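PDB 2O1B: aminotransferase, class I from Staphylococcus aureus, which probably catalyses the pyridoxal-phosphate-dependent transfer of an amino group between aspartate and a 2-oxo acid, as class I aspartate aminotransferases do. Local coordinates for residues 96-101 and 262-267; 169-174 and 203-208; 198-203 and 236-241; 318-323 and 331-336. All coordinates share one frame; numbering follows the deposited sequence. Where two conformers were deposited one is given.

Contact 1. Residues 96-101 and 262-267; sequences DFYQRQ and VGFAVG
Helix 88-102 brings Phe-97 and Tyr-98 against Phe-264 and Val-266 of strand 263-267, the two short axes passing 11.2 Å apart with their N-to-C directions at 59°, and Tyr-98 lying opposite Val-266. No hydrogen bond joins the two segments; they meet through side chains. Tyr-98 has the largest share of the contact. One side of its ring reaches Phe-264, CE1 standing 3.6 Å from Phe-264 CE2, and this atom of the tyrosine lies in the plane of the phenylalanine ring, at its edge. The two ring planes are inclined at 77°, and the rings meet obliquely. Phe-264 projects to the helix with its CG between the backbone N and the carbonyl carbon (chi1 57°). Its far end also meets Phe-97, where CZ is 4.3 Å from Phe-97 CD2. Val-266 CG1 makes a CH-pi contact over one face of Tyr-98, 4.3 Å from the ring centroid; Val-266 has an alternate conformer, so this contact is doubtful. Tyrosine suits its place because an apolar ring body can pack here while the hydroxyl hydrogen-bonds Glu-247 on the adjoining strand. Within the helix, Gln-101 CG lies over the face of Phe-97, 3.6 Å above the ring plane. Tyr-249 meets both phenylalanines and extends the aromatic cluster. The whole is a helix laid on an antiparallel strand of an otherwise largely parallel sheet, characteristic of the large domain of fold-type I pyridoxal-phosphate enzymes.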
# COMPACT_ATOMS: atom_id res chain seq x y z
N ASP A 96 -6.09 -14.04 -18.79
CA ASP A 96 -6.45 -15.44 -19.02
C ASP A 96 -7.60 -15.88 -18.11
O ASP A 96 -8.53 -16.56 -18.55
CB ASP A 96 -5.27 -16.37 -18.78
CG ASP A 96 -4.19 -16.29 -19.87
OD1 ASP A 96 -4.38 -15.60 -20.91
OD2 ASP A 96 -3.14 -16.94 -19.68
N PHE A 97 -7.50 -15.51 -16.83
CA PHE A 97 -8.54 -15.80 -15.84
C PHE A 97 -9.86 -15.17 -16.29
O PHE A 97 -10.86 -15.87 -16.47
CB PHE A 97 -8.10 -15.29 -14.47
CG PHE A 97 -9.09 -15.51 -13.36
CD1 PHE A 97 -9.16 -16.74 -12.71
CD2 PHE A 97 -9.90 -14.48 -12.91
CE1 PHE A 97 -10.07 -16.95 -11.66
CE2 PHE A 97 -10.80 -14.68 -11.86
CZ PHE A 97 -10.88 -15.92 -11.23
N TYR A 98 -9.85 -13.86 -16.52
CA TYR A 98 -11.06 -13.19 -16.99
C TYR A 98 -11.65 -13.75 -18.29
O TYR A 98 -12.87 -13.83 -18.42
CB TYR A 98 -10.89 -11.67 -17.02
CG TYR A 98 -11.54 -11.05 -15.82
CD1 TYR A 98 -11.02 -11.25 -14.53
CD2 TYR A 98 -12.71 -10.31 -15.95
CE1 TYR A 98 -11.65 -10.71 -13.41
CE2 TYR A 98 -13.34 -9.75 -14.83
CZ TYR A 98 -12.81 -9.96 -13.57
OH TYR A 98 -13.43 -9.41 -12.47
N GLN A 99 -10.79 -14.16 -19.21
CA GLN A 99 -11.23 -14.77 -20.46
C GLN A 99 -11.97 -16.09 -20.23
O GLN A 99 -13.11 -16.25 -20.68
CB GLN A 99 -10.06 -14.98 -21.44
CG GLN A 99 -10.49 -15.52 -22.80
CD GLN A 99 -11.41 -14.57 -23.55
OE1 GLN A 99 -11.07 -13.41 -23.79
NE2 GLN A 99 -12.58 -15.05 -23.91
N ARG A 100 -11.34 -17.04 -19.54
CA ARG A 100 -12.01 -18.33 -19.34
C ARG A 100 -13.11 -18.29 -18.28
O ARG A 100 -14.02 -19.10 -18.31
CB ARG A 100 -11.01 -19.48 -19.11
CG ARG A 100 -10.20 -19.35 -17.85
CD ARG A 100 -9.33 -20.58 -17.60
NE ARG A 100 -8.87 -20.53 -16.22
CZ ARG A 100 -7.76 -19.94 -15.79
NH1 ARG A 100 -6.92 -19.35 -16.64
NH2 ARG A 100 -7.47 -19.95 -14.50
N GLN A 101 -13.03 -17.33 -17.35
CA GLN A 101 -14.07 -17.19 -16.33
C GLN A 101 -15.31 -16.45 -16.85
O GLN A 101 -16.44 -16.93 -16.67
CB GLN A 101 -13.53 -16.52 -15.05
CG GLN A 101 -12.60 -17.40 -14.19
CD GLN A 101 -13.33 -18.44 -13.35
OE1 GLN A 101 -14.56 -18.39 -13.21
NE2 GLN A 101 -12.58 -19.38 -12.78
N VAL A 262 -3.24 -9.31 -2.05
CA VAL A 262 -3.13 -9.32 -3.50
C VAL A 262 -4.50 -9.36 -4.19
O VAL A 262 -5.38 -10.13 -3.83
CB VAL A 262 -2.23 -10.49 -4.00
CG1 VAL A 262 -2.80 -11.84 -3.59
CG2 VAL A 262 -2.05 -10.41 -5.52
N GLY A 263 -4.66 -8.49 -5.18
CA GLY A 263 -5.88 -8.40 -5.98
C GLY A 263 -5.56 -7.66 -7.26
O GLY A 263 -4.39 -7.40 -7.56
N PHE A 264 -6.59 -7.32 -8.04
CA PHE A 264 -6.39 -6.55 -9.26
C PHE A 264 -7.64 -5.80 -9.69
O PHE A 264 -8.76 -6.19 -9.33
CB PHE A 264 -5.85 -7.42 -10.40
CG PHE A 264 -6.72 -8.60 -10.73
CD1 PHE A 264 -6.45 -9.85 -10.18
CD2 PHE A 264 -7.77 -8.48 -11.62
CE1 PHE A 264 -7.24 -10.96 -10.50
CE2 PHE A 264 -8.56 -9.57 -11.95
CZ PHE A 264 -8.29 -10.82 -11.38
N ALA A 265 -7.42 -4.71 -10.43
CA ALA A 265 -8.47 -3.95 -11.08
C ALA A 265 -8.40 -4.28 -12.56
O ALA A 265 -7.31 -4.48 -13.11
CB ALA A 265 -8.27 -2.46 -10.87
N VAL A 266 -9.57 -4.32 -13.19
CA VAL A 266 -9.68 -4.71 -14.60
C VAL A 266 -10.77 -3.89 -15.29
O VAL A 266 -11.81 -3.62 -14.70
CB VAL A 266 -9.92 -6.25 -14.73
CG1 VAL A 266 -10.87 -6.59 -15.83
CG2 VAL A 266 -8.61 -6.99 -14.92
N GLY A 267 -10.50 -3.44 -16.52
CA GLY A 267 -11.53 -2.71 -17.29
C GLY A 267 -11.19 -1.37 -17.93
O GLY A 267 -10.14 -1.23 -18.57

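Contact 2. Residues 169-174 and 203-208; sequences PDWSKV and FDEAIA
Trp-171 brings its indole to Glu-205 and Ala-206 of helix 200-210. Its CG stands anti to the carbonyl carbon (chi1 -53°), which sends the ring from the loop to the helix. There the pyrrole part meets the helix backbone obliquely, with NE1 3.8 Å from Ala-206 CA, while the benzene part touches the methyl group, CZ2 being 3.9 Å from Ala-206 CB. Alanine is small enough to let the broad ring come this close to the helix. With CG anti to the backbone N (chi1 -164°) and the chain extended, Glu-205 runs past the indole in the opposite direction. Its carboxylate stands at the ring edge, OE2 3.8 Å from Trp-171 CD1, nearly perpendicular to the ring at 87°. The other oxygen is tied to the loop by a water, which donates to Pro-169 O at 2.6 Å and, over a longer 3.3 Å, to Glu-205 OE1. Pro-169 CB covers one indole face, and Phe-210 meets the ring edge-to-face. The loop is itself braced by Ser-172 OG, which donates to Asp-170 OD2. A loop anchored by a tryptophan thus covers the helix of a beta-alpha-beta crossover, the one linking parallel strands 182-187 and 216-220.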
# COMPACT_ATOMS: atom_id res chain seq x y z
N PRO A 169 -30.18 -1.75 -7.39
CA PRO A 169 -30.37 -0.31 -7.51
C PRO A 169 -31.67 0.02 -8.21
O PRO A 169 -32.12 -0.73 -9.08
CB PRO A 169 -29.19 0.13 -8.40
CG PRO A 169 -28.21 -1.01 -8.36
CD PRO A 169 -29.05 -2.22 -8.21
N ASP A 170 -32.29 1.14 -7.82
CA ASP A 170 -33.43 1.65 -8.55
C ASP A 170 -33.10 3.07 -8.98
O ASP A 170 -33.29 4.03 -8.23
CB ASP A 170 -34.71 1.63 -7.72
CG ASP A 170 -35.95 2.01 -8.53
OD1 ASP A 170 -37.08 1.78 -8.06
OD2 ASP A 170 -35.81 2.54 -9.65
N TRP A 171 -32.60 3.18 -10.21
CA TRP A 171 -32.05 4.42 -10.72
C TRP A 171 -33.12 5.51 -10.84
O TRP A 171 -32.81 6.69 -10.73
CB TRP A 171 -31.34 4.17 -12.06
CG TRP A 171 -30.31 3.08 -11.99
CD1 TRP A 171 -30.35 1.88 -12.64
CD2 TRP A 171 -29.08 3.08 -11.25
NE1 TRP A 171 -29.23 1.13 -12.34
CE2 TRP A 171 -28.44 1.85 -11.49
CE3 TRP A 171 -28.47 4.01 -10.40
CZ2 TRP A 171 -27.20 1.52 -10.92
CZ3 TRP A 171 -27.25 3.68 -9.82
CH2 TRP A 171 -26.63 2.44 -10.08
N SER A 172 -34.37 5.10 -11.04
CA SER A 172 -35.47 6.06 -11.15
C SER A 172 -35.79 6.73 -9.82
O SER A 172 -36.44 7.78 -9.79
CB SER A 172 -36.72 5.39 -11.74
OG SER A 172 -37.40 4.62 -10.76
N LYS A 173 -35.34 6.12 -8.72
CA LYS A 173 -35.59 6.66 -7.38
C LYS A 173 -34.45 7.54 -6.85
O LYS A 173 -34.62 8.22 -5.83
CB LYS A 173 -35.91 5.53 -6.40
CG LYS A 173 -37.31 4.96 -6.52
CD LYS A 173 -37.42 3.67 -5.70
CE LYS A 173 -38.75 2.94 -5.94
NZ LYS A 173 -39.75 3.25 -4.89
N VAL A 174 -33.30 7.52 -7.52
CA VAL A 174 -32.22 8.46 -7.19
C VAL A 174 -32.64 9.86 -7.64
O VAL A 174 -33.10 10.05 -8.77
CB VAL A 174 -30.86 8.08 -7.85
CG1 VAL A 174 -29.73 8.97 -7.32
CG2 VAL A 174 -30.52 6.61 -7.62
N PHE A 203 -26.71 -5.30 -14.64
CA PHE A 203 -25.52 -4.60 -15.13
C PHE A 203 -25.84 -3.88 -16.45
O PHE A 203 -25.43 -2.73 -16.65
CB PHE A 203 -24.31 -5.54 -15.26
CG PHE A 203 -23.65 -5.91 -13.94
CD1 PHE A 203 -23.48 -4.96 -12.93
CD2 PHE A 203 -23.19 -7.20 -13.71
CE1 PHE A 203 -22.87 -5.29 -11.71
CE2 PHE A 203 -22.57 -7.56 -12.50
CZ PHE A 203 -22.42 -6.59 -11.50
N ASP A 204 -26.61 -4.52 -17.33
CA ASP A 204 -27.05 -3.87 -18.56
C ASP A 204 -27.72 -2.52 -18.25
O ASP A 204 -27.44 -1.53 -18.92
CB ASP A 204 -28.01 -4.75 -19.36
CG ASP A 204 -27.31 -5.96 -20.01
OD1 ASP A 204 -28.01 -6.87 -20.49
OD2 ASP A 204 -26.07 -5.98 -20.06
N GLU A 205 -28.58 -2.51 -17.25
CA GLU A 205 -29.37 -1.32 -16.91
C GLU A 205 -28.48 -0.19 -16.39
O GLU A 205 -28.68 0.98 -16.74
CB GLU A 205 -30.48 -1.65 -15.90
CG GLU A 205 -31.55 -0.55 -15.81
CD GLU A 205 -32.55 -0.74 -14.68
OE1 GLU A 205 -32.58 -1.81 -14.05
OE2 GLU A 205 -33.32 0.22 -14.43
N ALA A 206 -27.50 -0.55 -15.57
CA ALA A 206 -26.57 0.40 -14.95
C ALA A 206 -25.73 1.05 -16.03
O ALA A 206 -25.60 2.27 -16.08
CB ALA A 206 -25.69 -0.33 -13.95
N ILE A 207 -25.17 0.20 -16.90
CA ILE A 207 -24.35 0.66 -18.03
C ILE A 207 -25.15 1.58 -18.97
O ILE A 207 -24.67 2.65 -19.34
CB ILE A 207 -23.76 -0.55 -18.82
CG1 ILE A 207 -22.77 -1.33 -17.94
CG2 ILE A 207 -23.08 -0.08 -20.11
CD1 ILE A 207 -22.48 -2.74 -18.44
N ALA A 208 -26.38 1.19 -19.32
CA ALA A 208 -27.23 2.02 -20.17
C ALA A 208 -27.59 3.35 -19.51
O ALA A 208 -27.72 4.37 -20.19
CB ALA A 208 -28.49 1.26 -20.57
O HOH W 1 -31.24 -2.24 -11.07

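Contact 3. Residues 198-203 and 236-241; sequences ATKEVF and LASENG
Lys-200 and Phe-203, in the first turn of helix 200-210, meet the loop segment 236-241, with Lys-200 and Ser-238 closest in backbone, their CA atoms 6.1 Å apart. At Leu-236, the first residue of the segment, the CB bond points away from the helix, and the side chain packs on Val-104. Ala-237 follows, and the Lys-200 chain, extended from a CG anti to the backbone N (chi1 177°), passes its carbonyl, CE 3.9 Å from Ala-237 O. A long aliphatic chain with a charged end suits such an exposed margin. Ser-238 is the centre of the contact. Its OG, anti to the carbonyl carbon (chi1 -76°), approaches the helix, 3.2 Å from Lys-200 O and 3.4 Å from Phe-203 CB. The hydroxyl is hydrogen-bonded to Asp-204 OD2 of the same helix, which gives the buried polar atom a partner; a serine is compact enough to fit while still making that bond. Ser-238 also opens a type II beta turn, closed by the bond from Gly-241 N to Ser-238 O at 3.0 Å. Within the turn the exposed Glu-239 takes the second position, and Asn-240 has the positive phi (74°) expected at the third. Gly-241 lies tight against Leu-236, where the lack of a side chain suits it. Across the way, Thr-199 is the N-cap of the helix, its side chain accepting a weak bond from Val-202 N. The phenylalanine ring also meets His-219. The arrangement is an N-capped helix start braced by a type II turn, on the same part of the large domain as Asp-220 of the cofactor pocket.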
# COMPACT_ATOMS: atom_id res chain seq x y z
N ALA A 198 -26.20 -9.96 -8.49
CA ALA A 198 -26.66 -9.25 -9.68
C ALA A 198 -26.85 -10.21 -10.83
O ALA A 198 -26.45 -11.39 -10.76
CB ALA A 198 -25.68 -8.16 -10.06
N THR A 199 -27.50 -9.73 -11.89
CA THR A 199 -27.57 -10.49 -13.13
C THR A 199 -27.01 -9.67 -14.27
O THR A 199 -26.81 -8.45 -14.13
CB THR A 199 -29.01 -10.92 -13.48
OG1 THR A 199 -29.77 -9.76 -13.84
CG2 THR A 199 -29.67 -11.64 -12.32
N LYS A 200 -26.76 -10.33 -15.39
CA LYS A 200 -26.28 -9.64 -16.58
C LYS A 200 -27.16 -8.42 -16.84
O LYS A 200 -26.66 -7.34 -17.14
CB LYS A 200 -26.29 -10.57 -17.78
CG LYS A 200 -25.87 -9.90 -19.08
CD LYS A 200 -25.65 -10.92 -20.18
CE LYS A 200 -24.75 -10.36 -21.26
NZ LYS A 200 -24.29 -11.42 -22.19
N GLU A 201 -28.47 -8.61 -16.69
CA GLU A 201 -29.45 -7.59 -17.00
C GLU A 201 -29.40 -6.39 -16.05
O GLU A 201 -29.63 -5.26 -16.49
CB GLU A 201 -30.87 -8.18 -17.02
CG GLU A 201 -31.16 -9.09 -18.23
CD GLU A 201 -30.42 -10.43 -18.16
OE1 GLU A 201 -29.97 -10.92 -19.22
OE2 GLU A 201 -30.27 -10.99 -17.05
N VAL A 202 -29.10 -6.62 -14.77
CA VAL A 202 -29.02 -5.47 -13.85
C VAL A 202 -27.76 -4.63 -14.16
O VAL A 202 -27.77 -3.41 -14.02
CB VAL A 202 -29.23 -5.78 -12.31
CG1 VAL A 202 -29.74 -7.20 -12.06
CG2 VAL A 202 -28.00 -5.47 -11.47
N PHE A 203 -26.71 -5.30 -14.64
CA PHE A 203 -25.52 -4.60 -15.13
C PHE A 203 -25.84 -3.88 -16.45
O PHE A 203 -25.43 -2.73 -16.65
CB PHE A 203 -24.31 -5.54 -15.26
CG PHE A 203 -23.65 -5.91 -13.94
CD1 PHE A 203 -23.48 -4.96 -12.93
CD2 PHE A 203 -23.19 -7.20 -13.71
CE1 PHE A 203 -22.87 -5.29 -11.71
CE2 PHE A 203 -22.57 -7.56 -12.50
CZ PHE A 203 -22.42 -6.59 -11.50
N LEU A 236 -18.10 -6.48 -16.63
CA LEU A 236 -17.39 -6.36 -17.90
C LEU A 236 -17.86 -7.34 -18.97
O LEU A 236 -17.48 -7.20 -20.14
CB LEU A 236 -15.88 -6.45 -17.71
CG LEU A 236 -15.21 -5.49 -16.72
CD1 LEU A 236 -13.71 -5.66 -16.83
CD2 LEU A 236 -15.59 -4.07 -17.00
N ALA A 237 -18.67 -8.33 -18.60
CA ALA A 237 -19.25 -9.25 -19.58
C ALA A 237 -20.54 -8.70 -20.20
O ALA A 237 -21.05 -9.23 -21.19
CB ALA A 237 -19.49 -10.63 -18.97
N SER A 238 -21.07 -7.64 -19.60
CA SER A 238 -22.20 -6.93 -20.20
C SER A 238 -21.68 -6.05 -21.32
O SER A 238 -20.63 -5.43 -21.18
CB SER A 238 -22.92 -6.08 -19.14
OG SER A 238 -23.73 -6.87 -18.30
N GLU A 239 -22.39 -6.00 -22.45
CA GLU A 239 -21.98 -5.17 -23.58
C GLU A 239 -21.73 -3.74 -23.12
O GLU A 239 -22.52 -3.18 -22.37
CB GLU A 239 -23.03 -5.21 -24.69
CG GLU A 239 -22.48 -4.84 -26.06
CD GLU A 239 -23.55 -4.61 -27.11
OE1 GLU A 239 -24.61 -5.28 -27.07
OE2 GLU A 239 -23.32 -3.76 -28.00
N ASN A 240 -20.60 -3.17 -23.55
CA ASN A 240 -20.21 -1.78 -23.21
C ASN A 240 -19.73 -1.57 -21.76
O ASN A 240 -19.47 -0.43 -21.35
CB ASN A 240 -21.34 -0.76 -23.53
CG ASN A 240 -21.84 -0.86 -24.96
OD1 ASN A 240 -21.06 -0.88 -25.91
ND2 ASN A 240 -23.17 -0.89 -25.12
N GLY A 241 -19.59 -2.66 -20.99
CA GLY A 241 -19.14 -2.59 -19.60
C GLY A 241 -17.85 -1.80 -19.39
O GLY A 241 -17.78 -0.94 -18.50

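Contact 4. Residues 318-323 and 331-336; sequences RFEAML and VHAKGG
Glu-320 reaches from helix 302-325 to Ala-333 and its neighbours in the loop 331-336, the backbones being nearest between Glu-320 and His-332, whose CA atoms are 7.5 Å apart. From CB, which points to the loop, the chain turns so that CG is anti to the carbonyl carbon (chi1 -68°) and then runs out extended. The side chain also touches Phe-330 and Val-339. CD stops 3.9 Å from Ala-333 N and holds the two oxygens up to the loop backbone. OE1 does the binding: Ala-333 N donates to it at 2.9 Å through an almost straight bond, 170° at the hydrogen, and OE1 accepts with its syn lone pair. The same oxygen lies 3.6 Å from Ala-333 CB, so the small methyl group fits beside the carboxylate without blocking the amide. The approach of OE2 to His-332 is doubtful. A glutamate suits this place because its extended chain spans from the helix to the loop and ends in an acceptor for the amide; burial would tend to raise its pKa, and the donated N-H would counter that in part. Arg-316, one turn earlier on the helix, hydrogen-bonds Ala-333 O, and therefore both backbone polar atoms of this residue are held from the same helix. Beyond it, Lys-334 and Gly-335 bond by backbone to Gly-195, and Lys-334 also to Phe-228. The loop runs between short strand 330-331 and strand 338-342 of the antiparallel sheet, with helix 302-325 against it and helix 388-397 packed on that helix.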
# COMPACT_ATOMS: atom_id res chain seq x y z
N ARG A 318 -27.86 -25.07 5.73
CA ARG A 318 -28.03 -25.61 7.07
C ARG A 318 -28.38 -24.53 8.07
O ARG A 318 -29.26 -24.72 8.92
CB ARG A 318 -26.76 -26.35 7.51
CG ARG A 318 -26.56 -27.67 6.80
CD ARG A 318 -25.11 -28.13 6.86
NE ARG A 318 -24.65 -28.39 8.23
CZ ARG A 318 -25.04 -29.43 8.97
NH1 ARG A 318 -25.91 -30.32 8.49
NH2 ARG A 318 -24.56 -29.58 10.20
N PHE A 319 -27.71 -23.39 7.96
CA PHE A 319 -27.90 -22.31 8.91
C PHE A 319 -29.24 -21.62 8.72
O PHE A 319 -29.94 -21.33 9.69
CB PHE A 319 -26.76 -21.31 8.81
CG PHE A 319 -26.68 -20.36 9.96
CD1 PHE A 319 -26.09 -20.75 11.16
CD2 PHE A 319 -27.19 -19.07 9.86
CE1 PHE A 319 -26.01 -19.87 12.23
CE2 PHE A 319 -27.11 -18.19 10.92
CZ PHE A 319 -26.52 -18.59 12.11
N GLU A 320 -29.59 -21.35 7.47
CA GLU A 320 -30.86 -20.72 7.14
C GLU A 320 -32.06 -21.65 7.39
O GLU A 320 -33.17 -21.18 7.63
CB GLU A 320 -30.87 -20.22 5.71
CG GLU A 320 -29.92 -19.04 5.44
CD GLU A 320 -30.14 -18.40 4.08
OE1 GLU A 320 -29.45 -17.41 3.77
OE2 GLU A 320 -31.00 -18.90 3.32
N ALA A 321 -31.82 -22.96 7.33
CA ALA A 321 -32.85 -23.96 7.66
C ALA A 321 -33.20 -23.89 9.14
O ALA A 321 -34.37 -23.84 9.50
CB ALA A 321 -32.38 -25.37 7.29
N MSE A 322 -32.17 -23.88 9.99
CA MSE A 322 -32.31 -23.66 11.43
C MSE A 322 -33.09 -22.38 11.73
O MSE A 322 -33.99 -22.39 12.56
CB MSE A 322 -30.93 -23.58 12.10
CG MSE A 322 -30.14 -24.88 12.12
SE MSE A 322 -31.06 -26.32 13.04
CE MSE A 322 -31.21 -25.54 14.83
N LEU A 323 -32.74 -21.30 11.05
CA LEU A 323 -33.38 -20.01 11.29
C LEU A 323 -34.85 -20.02 10.87
O LEU A 323 -35.72 -19.60 11.63
CB LEU A 323 -32.62 -18.87 10.61
CG LEU A 323 -31.20 -18.55 11.11
CD1 LEU A 323 -30.56 -17.45 10.27
CD2 LEU A 323 -31.18 -18.16 12.60
N VAL A 331 -32.74 -12.24 5.58
CA VAL A 331 -32.73 -12.10 4.13
C VAL A 331 -31.88 -13.25 3.58
O VAL A 331 -30.69 -13.37 3.90
CB VAL A 331 -32.22 -10.70 3.70
CG1 VAL A 331 -32.00 -10.63 2.20
CG2 VAL A 331 -33.21 -9.63 4.15
N HIS A 332 -32.51 -14.11 2.79
CA HIS A 332 -31.84 -15.25 2.16
C HIS A 332 -30.59 -14.77 1.40
O HIS A 332 -30.66 -13.80 0.63
CB HIS A 332 -32.83 -15.98 1.22
CG HIS A 332 -32.23 -17.10 0.43
ND1 HIS A 332 -32.20 -17.10 -0.95
CD2 HIS A 332 -31.66 -18.27 0.82
CE1 HIS A 332 -31.62 -18.21 -1.38
NE2 HIS A 332 -31.29 -18.94 -0.32
N ALA A 333 -29.46 -15.43 1.66
CA ALA A 333 -28.18 -15.10 1.03
C ALA A 333 -28.06 -15.78 -0.32
O ALA A 333 -28.30 -16.98 -0.45
CB ALA A 333 -27.03 -15.55 1.92
N LYS A 334 -27.65 -15.02 -1.33
CA LYS A 334 -27.54 -15.57 -2.69
C LYS A 334 -26.09 -15.78 -3.10
O LYS A 334 -25.78 -16.53 -4.03
CB LYS A 334 -28.24 -14.66 -3.69
CG LYS A 334 -29.70 -14.34 -3.36
CD LYS A 334 -30.31 -13.50 -4.47
CE LYS A 334 -31.52 -12.73 -4.00
NZ LYS A 334 -31.93 -11.84 -5.11
N GLY A 335 -25.20 -15.09 -2.39
CA GLY A 335 -23.76 -15.25 -2.55
C GLY A 335 -23.00 -14.67 -1.37
O GLY A 335 -23.61 -14.17 -0.40
N GLY A 336 -21.68 -14.73 -1.43
CA GLY A 336 -20.85 -14.25 -0.33
C GLY A 336 -20.77 -15.28 0.78
O GLY A 336 -21.05 -16.45 0.56

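Contacts 2 and 3 lie inside the long chain loop that contact 1 closes, and their segments alternate, whereas contact 4 follows later. Contacts 2 and 3 share helix 200-210 and Phe-203, with centres 11 Å apart. Contact 3 also reaches contact 1, 16 Å away between centres, through Leu-236, which packs on Gly-267. Together these three pack helices and loops around the seven-stranded mixed sheet of the large domain. Contact 4 stands apart, its centre 26 to 29 Å from the others, and ties helix 302-325 to the smaller antiparallel sheet. The side chains of Phe-264 in contact 1 and Phe-203 lie about 10 Å and about 12 Å from a bound pyridoxal phosphate.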